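Local coordinates for protein alpha-1,4-endofucoidanase (Mariniflexile fucanivorans, PDB 6DLH) that cleaves alpha-1,4 linkages within fucoidan chains as a retaining glycoside hydrolase of family 107 and carries bound calcium ions, at residues A[201-205]-A[249-254]; A[209-214]-A[257-261]; A[542-547]-A[591-595]. The contacts are given in a common frame with arbitrary orientation. Residues are numbered along the deposited sequence.

Interaction 1 of 3, residues A[201-205]-A[249-254]; sequences MFCYA and RIYQAF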
ATOM      1  N   MET A 201     -23.498  -1.232  -6.868  1.00 58.63           N
ATOM      2  CA  MET A 201     -22.326  -1.051  -7.714  1.00 54.27           C
ATOM      3  C   MET A 201     -22.246   0.399  -8.182  1.00 53.29           C
ATOM      4  O   MET A 201     -21.162   0.981  -8.200  1.00 49.34           O
ATOM      5  CB  MET A 201     -22.335  -1.986  -8.929  1.00 52.50           C
ATOM      6  CG  MET A 201     -22.121  -3.451  -8.574  1.00 50.92           C
ATOM      7  SD  MET A 201     -20.410  -3.845  -8.124  1.00 48.64           S
ATOM      8  CE  MET A 201     -19.569  -3.359  -9.632  1.00 47.07           C
ATOM      9  N   PHE A 202     -23.401   0.968  -8.551  1.00 54.17           N
ATOM     10  CA  PHE A 202     -23.471   2.354  -8.996  1.00 53.10           C
ATOM     11  C   PHE A 202     -23.197   3.296  -7.822  1.00 53.51           C
ATOM     12  O   PHE A 202     -22.659   4.384  -8.023  1.00 51.20           O
ATOM     13  CB  PHE A 202     -24.819   2.654  -9.657  1.00 51.33           C
ATOM     14  CG  PHE A 202     -24.933   2.279 -11.114  1.00 49.74           C
ATOM     15  CD1 PHE A 202     -24.482   3.140 -12.108  1.00 48.98           C
ATOM     16  CD2 PHE A 202     -25.525   1.082 -11.496  1.00 47.34           C
ATOM     17  CE1 PHE A 202     -24.603   2.802 -13.449  1.00 48.51           C
ATOM     18  CE2 PHE A 202     -25.646   0.745 -12.837  1.00 45.42           C
ATOM     19  CZ  PHE A 202     -25.181   1.602 -13.811  1.00 46.37           C
ATOM     20  N   CYS A 203     -23.573   2.869  -6.605  1.00 55.72           N
ATOM     21  CA  CYS A 203     -23.253   3.597  -5.384  1.00 60.08           C
ATOM     22  C   CYS A 203     -21.746   3.855  -5.341  1.00 62.21           C
ATOM     23  O   CYS A 203     -21.311   5.004  -5.245  1.00 59.55           O
ATOM     24  CB  CYS A 203     -23.659   2.811  -4.138  1.00 64.96           C
ATOM     25  SG  CYS A 203     -25.355   3.087  -3.552  1.00 70.10           S
ATOM     26  N   TYR A 204     -20.972   2.764  -5.453  1.00 58.59           N
ATOM     27  CA  TYR A 204     -19.524   2.782  -5.325  1.00 55.54           C
ATOM     28  C   TYR A 204     -18.900   3.728  -6.348  1.00 53.62           C
ATOM     29  O   TYR A 204     -18.049   4.545  -5.999  1.00 54.29           O
ATOM     30  CB  TYR A 204     -18.947   1.367  -5.418  1.00 58.82           C
ATOM     31  CG  TYR A 204     -17.475   1.289  -5.095  1.00 61.96           C
ATOM     32  CD1 TYR A 204     -17.037   1.127  -3.789  1.00 61.03           C
ATOM     33  CD2 TYR A 204     -16.517   1.407  -6.093  1.00 61.00           C
ATOM     34  CE1 TYR A 204     -15.688   1.063  -3.483  1.00 58.64           C
ATOM     35  CE2 TYR A 204     -15.163   1.350  -5.802  1.00 58.75           C
ATOM     36  CZ  TYR A 204     -14.748   1.178  -4.493  1.00 57.59           C
ATOM     37  OH  TYR A 204     -13.418   1.126  -4.199  1.00 56.16           O
ATOM     38  N   ALA A 205     -19.333   3.624  -7.606  1.00 50.76           N
ATOM     39  CA  ALA A 205     -18.774   4.455  -8.660  1.00 51.09           C
ATOM     40  C   ALA A 205     -18.964   5.938  -8.342  1.00 54.25           C
ATOM     41  O   ALA A 205     -18.047   6.733  -8.549  1.00 53.63           O
ATOM     42  CB  ALA A 205     -19.366   4.085  -9.997  1.00 50.15           C
ATOM     43  N   ARG A 249     -23.458  -0.111 -18.675  1.00 56.55           N
ATOM     44  CA  ARG A 249     -23.735   1.098 -17.911  1.00 55.74           C
ATOM     45  C   ARG A 249     -22.815   1.164 -16.697  1.00 55.54           C
ATOM     46  O   ARG A 249     -22.305   2.234 -16.367  1.00 55.10           O
ATOM     47  CB  ARG A 249     -25.214   1.198 -17.516  1.00 58.77           C
ATOM     48  CG  ARG A 249     -26.140   1.639 -18.643  1.00 60.25           C
ATOM     49  CD  ARG A 249     -25.889   3.059 -19.113  1.00 57.07           C
ATOM     50  NE  ARG A 249     -26.793   3.470 -20.179  1.00 57.16           N
ATOM     51  CZ  ARG A 249     -26.652   4.572 -20.911  1.00 55.90           C
ATOM     52  NH1 ARG A 249     -27.525   4.852 -21.866  1.00 54.26           N
ATOM     53  NH2 ARG A 249     -25.640   5.392 -20.691  1.00 53.98           N
ATOM     54  N   ILE A 250     -22.619   0.007 -16.046  1.00 50.02           N
ATOM     55  CA  ILE A 250     -21.695  -0.114 -14.931  1.00 46.94           C
ATOM     56  C   ILE A 250     -20.277   0.191 -15.412  1.00 46.36           C
ATOM     57  O   ILE A 250     -19.547   0.922 -14.747  1.00 46.09           O
ATOM     58  CB  ILE A 250     -21.807  -1.496 -14.258  1.00 46.77           C
ATOM     59  CG1 ILE A 250     -23.268  -1.870 -13.983  1.00 46.19           C
ATOM     60  CG2 ILE A 250     -20.954  -1.541 -13.000  1.00 43.84           C
ATOM     61  CD1 ILE A 250     -23.465  -3.224 -13.336  1.00 48.69           C
ATOM     62  N   TYR A 251     -19.906  -0.351 -16.582  1.00 44.53           N
ATOM     63  CA  TYR A 251     -18.608  -0.075 -17.175  1.00 43.14           C
ATOM     64  C   TYR A 251     -18.423   1.433 -17.316  1.00 45.35           C
ATOM     65  O   TYR A 251     -17.343   1.953 -17.041  1.00 45.50           O
ATOM     66  CB  TYR A 251     -18.419  -0.846 -18.485  1.00 40.65           C
ATOM     67  CG  TYR A 251     -18.285  -2.337 -18.299  1.00 39.63           C
ATOM     68  CD1 TYR A 251     -17.066  -2.920 -17.965  1.00 37.29           C
ATOM     69  CD2 TYR A 251     -19.383  -3.169 -18.430  1.00 38.14           C
ATOM     70  CE1 TYR A 251     -16.947  -4.289 -17.780  1.00 34.62           C
ATOM     71  CE2 TYR A 251     -19.281  -4.539 -18.243  1.00 36.02           C
ATOM     72  CZ  TYR A 251     -18.059  -5.102 -17.923  1.00 35.63           C
ATOM     73  OH  TYR A 251     -17.973  -6.452 -17.732  1.00 32.80           O
ATOM     74  N   GLN A 252     -19.508   2.111 -17.712  1.00 46.34           N
ATOM     75  CA  GLN A 252     -19.532   3.552 -17.914  1.00 48.55           C
ATOM     76  C   GLN A 252     -19.383   4.276 -16.579  1.00 47.05           C
ATOM     77  O   GLN A 252     -18.614   5.230 -16.471  1.00 47.49           O
ATOM     78  CB  GLN A 252     -20.840   3.977 -18.583  1.00 47.57           C
ATOM     79  CG  GLN A 252     -20.829   5.425 -19.053  1.00 47.18           C
ATOM     80  CD  GLN A 252     -22.079   5.807 -19.808  1.00 45.58           C
ATOM     81  OE1 GLN A 252     -23.163   5.286 -19.545  1.00 42.10           O
ATOM     82  NE2 GLN A 252     -21.930   6.728 -20.750  1.00 41.65           N
ATOM     83  N   ALA A 253     -20.127   3.811 -15.570  1.00 47.02           N
ATOM     84  CA  ALA A 253     -20.143   4.459 -14.270  1.00 49.82           C
ATOM     85  C   ALA A 253     -18.718   4.542 -13.727  1.00 50.84           C
ATOM     86  O   ALA A 253     -18.283   5.599 -13.269  1.00 52.66           O
ATOM     87  CB  ALA A 253     -21.069   3.722 -13.329  1.00 47.69           C
ATOM     88  N   PHE A 254     -17.993   3.422 -13.838  1.00 47.53           N
ATOM     89  CA  PHE A 254     -16.650   3.288 -13.301  1.00 42.57           C
ATOM     90  C   PHE A 254     -15.682   4.171 -14.085  1.00 45.20           C
ATOM     91  O   PHE A 254     -14.919   4.931 -13.486  1.00 47.00           O
ATOM     92  CB  PHE A 254     -16.254   1.813 -13.253  1.00 40.23           C
ATOM     93  CG  PHE A 254     -16.761   1.061 -12.051  1.00 38.39           C
ATOM     94  CD1 PHE A 254     -18.117   1.013 -11.754  1.00 40.76           C
ATOM     95  CD2 PHE A 254     -15.885   0.374 -11.223  1.00 38.56           C
ATOM     96  CE1 PHE A 254     -18.582   0.309 -10.650  1.00 39.21           C
ATOM     97  CE2 PHE A 254     -16.348  -0.322 -10.115  1.00 39.07           C
ATOM     98  CZ  PHE A 254     -17.696  -0.353  -9.829  1.00 39.02           C
TER

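Interaction 2 of 3, residues A[209-214]-A[257-261]; sequences LKEYAQ and ACHAG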
ATOM      1  N   LEU A 209     -15.783   5.775  -5.561  1.00 52.94           N
ATOM      2  CA  LEU A 209     -14.747   5.761  -6.583  1.00 49.54           C
ATOM      3  C   LEU A 209     -14.456   7.166  -7.104  1.00 50.21           C
ATOM      4  O   LEU A 209     -13.295   7.504  -7.330  1.00 53.65           O
ATOM      5  CB  LEU A 209     -15.143   4.808  -7.717  1.00 50.74           C
ATOM      6  CG  LEU A 209     -14.150   4.689  -8.877  1.00 51.06           C
ATOM      7  CD1 LEU A 209     -12.803   4.155  -8.406  1.00 49.72           C
ATOM      8  CD2 LEU A 209     -14.709   3.797  -9.976  1.00 49.81           C
ATOM      9  N   LYS A 210     -15.501   7.984  -7.288  1.00 50.21           N
ATOM     10  CA  LYS A 210     -15.326   9.281  -7.928  1.00 49.36           C
ATOM     11  C   LYS A 210     -14.590  10.246  -6.999  1.00 45.67           C
ATOM     12  O   LYS A 210     -13.878  11.130  -7.471  1.00 45.10           O
ATOM     13  CB  LYS A 210     -16.655   9.877  -8.408  1.00 53.16           C
ATOM     14  CG  LYS A 210     -16.528  11.189  -9.177  1.00 55.13           C
ATOM     15  CD  LYS A 210     -17.728  11.561 -10.024  1.00 58.18           C
ATOM     16  CE  LYS A 210     -18.658  12.554  -9.360  1.00 60.56           C
ATOM     17  NZ  LYS A 210     -19.449  13.305 -10.364  1.00 62.87           N
ATOM     18  N   GLU A 211     -14.769  10.069  -5.684  1.00 44.07           N
ATOM     19  CA  GLU A 211     -14.186  10.962  -4.691  1.00 46.82           C
ATOM     20  C   GLU A 211     -12.668  10.793  -4.711  1.00 47.02           C
ATOM     21  O   GLU A 211     -11.918  11.772  -4.733  1.00 49.36           O
ATOM     22  CB  GLU A 211     -14.762  10.670  -3.302  1.00 44.83           C
ATOM     23  N   TYR A 212     -12.237   9.526  -4.726  1.00 43.40           N
ATOM     24  CA  TYR A 212     -10.836   9.170  -4.857  1.00 38.97           C
ATOM     25  C   TYR A 212     -10.238   9.791  -6.119  1.00 39.33           C
ATOM     26  O   TYR A 212      -9.227  10.484  -6.050  1.00 40.18           O
ATOM     27  CB  TYR A 212     -10.705   7.650  -4.859  1.00 34.57           C
ATOM     28  CG  TYR A 212     -10.859   7.000  -3.511  1.00 33.07           C
ATOM     29  CD1 TYR A 212     -10.134   7.440  -2.415  1.00 32.53           C
ATOM     30  CD2 TYR A 212     -11.692   5.910  -3.344  1.00 31.69           C
ATOM     31  CE1 TYR A 212     -10.253   6.822  -1.182  1.00 32.18           C
ATOM     32  CE2 TYR A 212     -11.816   5.277  -2.118  1.00 31.00           C
ATOM     33  CZ  TYR A 212     -11.096   5.737  -1.035  1.00 31.69           C
ATOM     34  OH  TYR A 212     -11.219   5.113   0.171  1.00 34.33           O
ATOM     35  N   ALA A 213     -10.882   9.569  -7.268  1.00 39.59           N
ATOM     36  CA  ALA A 213     -10.300   9.996  -8.531  1.00 43.56           C
ATOM     37  C   ALA A 213     -10.100  11.509  -8.535  1.00 46.28           C
ATOM     38  O   ALA A 213      -9.086  11.999  -9.038  1.00 47.83           O
ATOM     39  CB  ALA A 213     -11.153   9.536  -9.683  1.00 42.61           C
ATOM     40  N   GLN A 214     -11.068  12.228  -7.948  1.00 48.29           N
ATOM     41  CA  GLN A 214     -11.078  13.685  -7.929  1.00 48.37           C
ATOM     42  C   GLN A 214      -9.978  14.215  -7.008  1.00 43.99           C
ATOM     43  O   GLN A 214      -9.303  15.187  -7.337  1.00 42.89           O
ATOM     44  CB  GLN A 214     -12.465  14.209  -7.551  1.00 52.93           C
ATOM     45  CG  GLN A 214     -13.450  14.181  -8.714  1.00 55.62           C
ATOM     46  CD  GLN A 214     -14.806  14.759  -8.382  1.00 56.81           C
ATOM     47  OE1 GLN A 214     -15.442  14.394  -7.391  1.00 55.58           O
ATOM     48  NE2 GLN A 214     -15.272  15.654  -9.237  1.00 56.13           N
ATOM     49  N   ALA A 257     -16.339   7.906 -13.479  1.00 41.80           N
ATOM     50  CA  ALA A 257     -15.926   8.247 -12.129  1.00 40.99           C
ATOM     51  C   ALA A 257     -14.422   8.515 -12.076  1.00 44.97           C
ATOM     52  O   ALA A 257     -13.981   9.370 -11.312  1.00 48.88           O
ATOM     53  CB  ALA A 257     -16.330   7.150 -11.178  1.00 38.63           C
ATOM     54  N   CYS A 258     -13.649   7.780 -12.892  1.00 41.38           N
ATOM     55  CA  CYS A 258     -12.204   7.924 -12.974  1.00 41.87           C
ATOM     56  C   CYS A 258     -11.862   9.156 -13.810  1.00 43.78           C
ATOM     57  O   CYS A 258     -10.915   9.883 -13.502  1.00 45.79           O
ATOM     58  CB  CYS A 258     -11.550   6.686 -13.592  1.00 39.50           C
ATOM     59  SG  CYS A 258     -11.727   5.170 -12.611  1.00 39.64           S
ATOM     60  N   HIS A 259     -12.637   9.377 -14.878  1.00 44.10           N
ATOM     61  CA  HIS A 259     -12.326  10.438 -15.822  1.00 45.53           C
ATOM     62  C   HIS A 259     -12.736  11.803 -15.267  1.00 46.23           C
ATOM     63  O   HIS A 259     -12.260  12.827 -15.749  1.00 44.60           O
ATOM     64  CB  HIS A 259     -12.914  10.142 -17.205  1.00 46.88           C
ATOM     65  CG  HIS A 259     -12.191   9.072 -17.950  1.00 49.78           C
ATOM     66  ND1 HIS A 259     -12.831   7.941 -18.426  1.00 48.53           N
ATOM     67  CD2 HIS A 259     -10.891   8.952 -18.305  1.00 49.61           C
ATOM     68  CE1 HIS A 259     -11.960   7.178 -19.052  1.00 48.63           C
ATOM     69  NE2 HIS A 259     -10.762   7.776 -18.989  1.00 47.81           N
ATOM     70  N   ALA A 260     -13.599  11.802 -14.243  1.00 46.27           N
ATOM     71  CA  ALA A 260     -13.982  13.021 -13.550  1.00 48.69           C
ATOM     72  C   ALA A 260     -12.760  13.639 -12.872  1.00 50.86           C
ATOM     73  O   ALA A 260     -12.625  14.861 -12.842  1.00 53.24           O
ATOM     74  CB  ALA A 260     -15.091  12.734 -12.564  1.00 48.09           C
ATOM     75  N   GLY A 261     -11.864  12.781 -12.357  1.00 49.26           N
ATOM     76  CA  GLY A 261     -10.649  13.213 -11.676  1.00 46.21           C
ATOM     77  C   GLY A 261      -9.481  13.439 -12.635  1.00 46.02           C
ATOM     78  O   GLY A 261      -8.786  14.453 -12.549  1.00 44.14           O
TER

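Interaction 3 of 3, residues A[542-547]-A[591-595]; sequences ATALKD and GMPTA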
ATOM      1  N   ALA A 542      -1.704   5.489  24.967  1.00 47.27           N
ATOM      2  CA  ALA A 542      -1.224   4.119  24.889  1.00 46.72           C
ATOM      3  C   ALA A 542      -2.002   3.261  25.884  1.00 44.52           C
ATOM      4  O   ALA A 542      -2.731   3.788  26.716  1.00 46.88           O
ATOM      5  CB  ALA A 542       0.258   4.079  25.179  1.00 42.52           C
ATOM      6  N   THR A 543      -1.847   1.940  25.762  1.00 45.19           N
ATOM      7  CA  THR A 543      -2.370   0.978  26.719  1.00 44.13           C
ATOM      8  C   THR A 543      -1.236   0.034  27.101  1.00 47.67           C
ATOM      9  O   THR A 543      -0.492  -0.421  26.233  1.00 46.61           O
ATOM     10  CB  THR A 543      -3.555   0.203  26.131  1.00 43.91           C
ATOM     11  OG1 THR A 543      -4.524   1.143  25.668  1.00 44.04           O
ATOM     12  CG2 THR A 543      -4.190  -0.759  27.114  1.00 42.99           C
ATOM     13  N   ALA A 544      -1.096  -0.235  28.407  1.00 48.32           N
ATOM     14  CA  ALA A 544      -0.082  -1.155  28.896  1.00 45.89           C
ATOM     15  C   ALA A 544      -0.284  -2.519  28.244  1.00 46.85           C
ATOM     16  O   ALA A 544      -1.418  -2.953  28.067  1.00 49.69           O
ATOM     17  CB  ALA A 544      -0.179  -1.261  30.396  1.00 46.50           C
ATOM     18  N   LEU A 545       0.825  -3.175  27.886  1.00 48.49           N
ATOM     19  CA  LEU A 545       0.809  -4.518  27.322  1.00 49.87           C
ATOM     20  C   LEU A 545       0.056  -4.513  25.990  1.00 49.67           C
ATOM     21  O   LEU A 545      -0.704  -5.433  25.693  1.00 48.74           O
ATOM     22  CB  LEU A 545       0.179  -5.497  28.326  1.00 48.76           C
ATOM     23  CG  LEU A 545       0.774  -5.500  29.739  1.00 48.20           C
ATOM     24  CD1 LEU A 545       0.121  -6.571  30.595  1.00 46.65           C
ATOM     25  CD2 LEU A 545       2.286  -5.693  29.711  1.00 44.96           C
ATOM     26  N   LYS A 546       0.265  -3.449  25.207  1.00 48.67           N
ATOM     27  CA  LYS A 546      -0.291  -3.317  23.870  1.00 48.53           C
ATOM     28  C   LYS A 546       0.658  -2.457  23.044  1.00 47.29           C
ATOM     29  O   LYS A 546       1.123  -1.421  23.513  1.00 48.48           O
ATOM     30  CB  LYS A 546      -1.699  -2.713  23.920  1.00 46.82           C
ATOM     31  CG  LYS A 546      -2.442  -2.699  22.591  1.00 46.65           C
ATOM     32  CD  LYS A 546      -3.836  -2.117  22.678  1.00 48.81           C
ATOM     33  CE  LYS A 546      -4.574  -2.149  21.355  1.00 48.40           C
ATOM     34  NZ  LYS A 546      -3.926  -1.281  20.338  1.00 49.29           N
ATOM     35  N   ASP A 547       0.942  -2.904  21.817  1.00 47.70           N
ATOM     36  CA  ASP A 547       1.862  -2.202  20.937  1.00 48.48           C
ATOM     37  C   ASP A 547       1.285  -0.835  20.583  1.00 45.88           C
ATOM     38  O   ASP A 547       0.134  -0.728  20.170  1.00 45.38           O
ATOM     39  CB  ASP A 547       2.199  -3.050  19.710  1.00 54.75           C
ATOM     40  CG  ASP A 547       3.044  -4.261  20.060  1.00 61.74           C
ATOM     41  OD1 ASP A 547       4.237  -4.064  20.369  1.00 67.74           O
ATOM     42  OD2 ASP A 547       2.499  -5.386  20.045  1.00 64.41           O
ATOM     43  N   GLY A 591       6.379   0.656  20.422  1.00 43.73           N
ATOM     44  CA  GLY A 591       6.821   0.140  21.705  1.00 42.28           C
ATOM     45  C   GLY A 591       5.628  -0.296  22.540  1.00 41.32           C
ATOM     46  O   GLY A 591       4.501   0.114  22.274  1.00 43.16           O
ATOM     47  N   MET A 592       5.896  -1.143  23.538  1.00 44.23           N
ATOM     48  CA  MET A 592       4.860  -1.642  24.426  1.00 45.65           C
ATOM     49  C   MET A 592       5.135  -1.134  25.841  1.00 47.67           C
ATOM     50  O   MET A 592       6.133  -1.511  26.452  1.00 47.38           O
ATOM     51  CB  MET A 592       4.840  -3.174  24.425  1.00 45.59           C
ATOM     52  CG  MET A 592       3.681  -3.762  25.197  1.00 46.41           C
ATOM     53  SD  MET A 592       3.736  -5.569  25.279  1.00 50.61           S
ATOM     54  CE  MET A 592       2.876  -5.999  23.766  1.00 50.12           C
ATOM     55  N   PRO A 593       4.283  -0.234  26.388  1.00 48.58           N
ATOM     56  CA  PRO A 593       4.353   0.123  27.805  1.00 49.55           C
ATOM     57  C   PRO A 593       3.924  -1.046  28.690  1.00 47.70           C
ATOM     58  O   PRO A 593       3.260  -1.972  28.230  1.00 48.02           O
ATOM     59  CB  PRO A 593       3.360   1.289  27.943  1.00 49.64           C
ATOM     60  CG  PRO A 593       2.405   1.122  26.779  1.00 48.67           C
ATOM     61  CD  PRO A 593       3.234   0.509  25.670  1.00 47.92           C
ATOM     62  N   THR A 594       4.341  -0.990  29.957  1.00 49.10           N
ATOM     63  CA  THR A 594       3.917  -1.936  30.978  1.00 49.81           C
ATOM     64  C   THR A 594       3.021  -1.185  31.959  1.00 51.97           C
ATOM     65  O   THR A 594       2.860   0.032  31.839  1.00 53.99           O
ATOM     66  CB  THR A 594       5.131  -2.567  31.681  1.00 50.33           C
ATOM     67  OG1 THR A 594       5.735  -1.583  32.524  1.00 51.37           O
ATOM     68  CG2 THR A 594       6.170  -3.112  30.724  1.00 44.37           C
ATOM     69  N   ALA A 595       2.465  -1.909  32.937  1.00 47.98           N
ATOM     70  CA  ALA A 595       1.650  -1.299  33.974  1.00 48.90           C
ATOM     71  C   ALA A 595       2.455  -0.252  34.749  1.00 49.84           C
ATOM     72  O   ALA A 595       1.888   0.703  35.276  1.00 54.08           O
ATOM     73  CB  ALA A 595       1.099  -2.370  34.879  1.00 49.57           C
TER
HETATM   74  O   HOH W   1       5.127  -1.652  19.450  1.00 47.79           O

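Interaction 1 of 3, residues A[201-205]-A[249-254]
Two aromatic rings reach across the groove between helices 198-216 and 249-259 in opposite directions. F202 leaves its own helix sideways, yet its ring ends among R249, I250 and A253: CE2 lies 3.7 Å from I250 CG1, CE1 3.7 Å from A253 CB, and R249 CB sits at the ring edge, 3.7 Å from CZ. The F254 ring fills the hollow between M201 and A205, its CZ 3.5 Å from M201 CE and its CD1 3.8 Å from A205 CB. Between these rings the methyls of A205 and A253 meet at 3.8 Å (CB to CB). The short segments run nearly parallel, 19° apart and 9.2 Å between axes, consistent with outer helices of a (β/α)-barrel, as in GH29 fucosidases; each precedes a strand of the parallel sheet. F254 meets F225 of strand 222-226 edge-to-face, whereas F202 stacks on H192, which precedes helix 198-216. M201 (m,m,m) curls so that CE also approaches I250 CG2 (4.1 Å), and extends the apolar patch to V231 and M232 of helix 228-233.

Interaction 2 of 3, residues A[209-214]-A[257-261]
This is a close, small-residue contact between the C-terminal part of helix 198-216 and residues 257-261, at the C-terminal end of helix 249-259, from which the chain goes on to strand 266-269. Alanine and glycine let the backbones themselves meet. K210 and A257 approach to 4.4 Å between CA atoms, and Q214 and G261 to 3.8 Å. A257 O lies 3.3 Å from A213 CB and 3.6 Å from K210 CA, so the carbonyl is pressed against the first helix. The backbones come closest at G261, where its CA makes a CA-H...O contact of 3.3 Å with A213 O, and a CB here would fall about 2.0 Å from that same oxygen, so no side chain could be accommodated. On the inner side, L209 CD2 rests 3.9 Å from A257 CB and 4.2 Å from C258 SG, and both L209 and C258 also touch W223 and F225 of strand 222-226. Toward the solvent, the aliphatic part of K210 covers A260, with CD 3.8 Å from A260 CB, before the chain leads away to a long, weak ion pair with E206. Roughly parallel outer helices that lie side by side, with their inner residues against the parallel strands, are characteristic of (β/α)-barrel architecture, consistent with the catalytic part of this glycoside hydrolase.

Interaction 3 of 3, residues A[542-547]-A[591-595]
Residues 542-547 leave the end of strand 537-543 through a type II beta turn from T543 to K546, with L545 taking the positive phi (63°) of its third position, and residues 591-594 run past it, extended and in the opposite sense, before A595 turns into a 3-10 conformation. Both belong to an Ig-like domain, in which the edge-strand turn is fastened to the loop between strands 586-590 and 599-608. The turn amide of L545 donates a nearly straight hydrogen bond to P593 O (2.7 Å, 179° at the hydrogen), and A544 CA adds a CA-H...O contact to the same oxygen at 3.5 Å. P593 packs against the strand end: its CG lies 4.0 Å from A542 CB and 3.3 Å from T543 O, while its ring also touches W576 and V622. M592 lies along the turn, its CG 3.4 Å from K546 N and 3.7 Å from L545 CA. A544 CB packs 3.6 Å from T594 C, and both A544 and A595 touch Y665, next to the calcium ligand D666 of the following Ig-like domain. A water bridges the segments, donating to D547 OD1 at 2.7 Å and accepting from G591 N at 2.8 Å.

Interactions 1 and 2 join the same two helices, 198-216 and 249-259, with centres 11 Å apart, and they are continuous: within helix 198-216 Y204 O probably accepts a hydrogen bond from L209 N (2.6 Å), and across the helices A205 O packs on A257 CB (3.2 Å). Interaction 1 is buried and packs large apolar side chains around a pair of alanines; interaction 2, only partly buried, brings backbone against backbone through alanines and a glycine. Interaction 3 stands apart, its centre 45 and 41 Å from those of 1 and 2, in a beta-rich Ig-like domain. Also partly buried, it alone has a conventional cross-segment hydrogen bond and a water bridge, where a turn meets a loop.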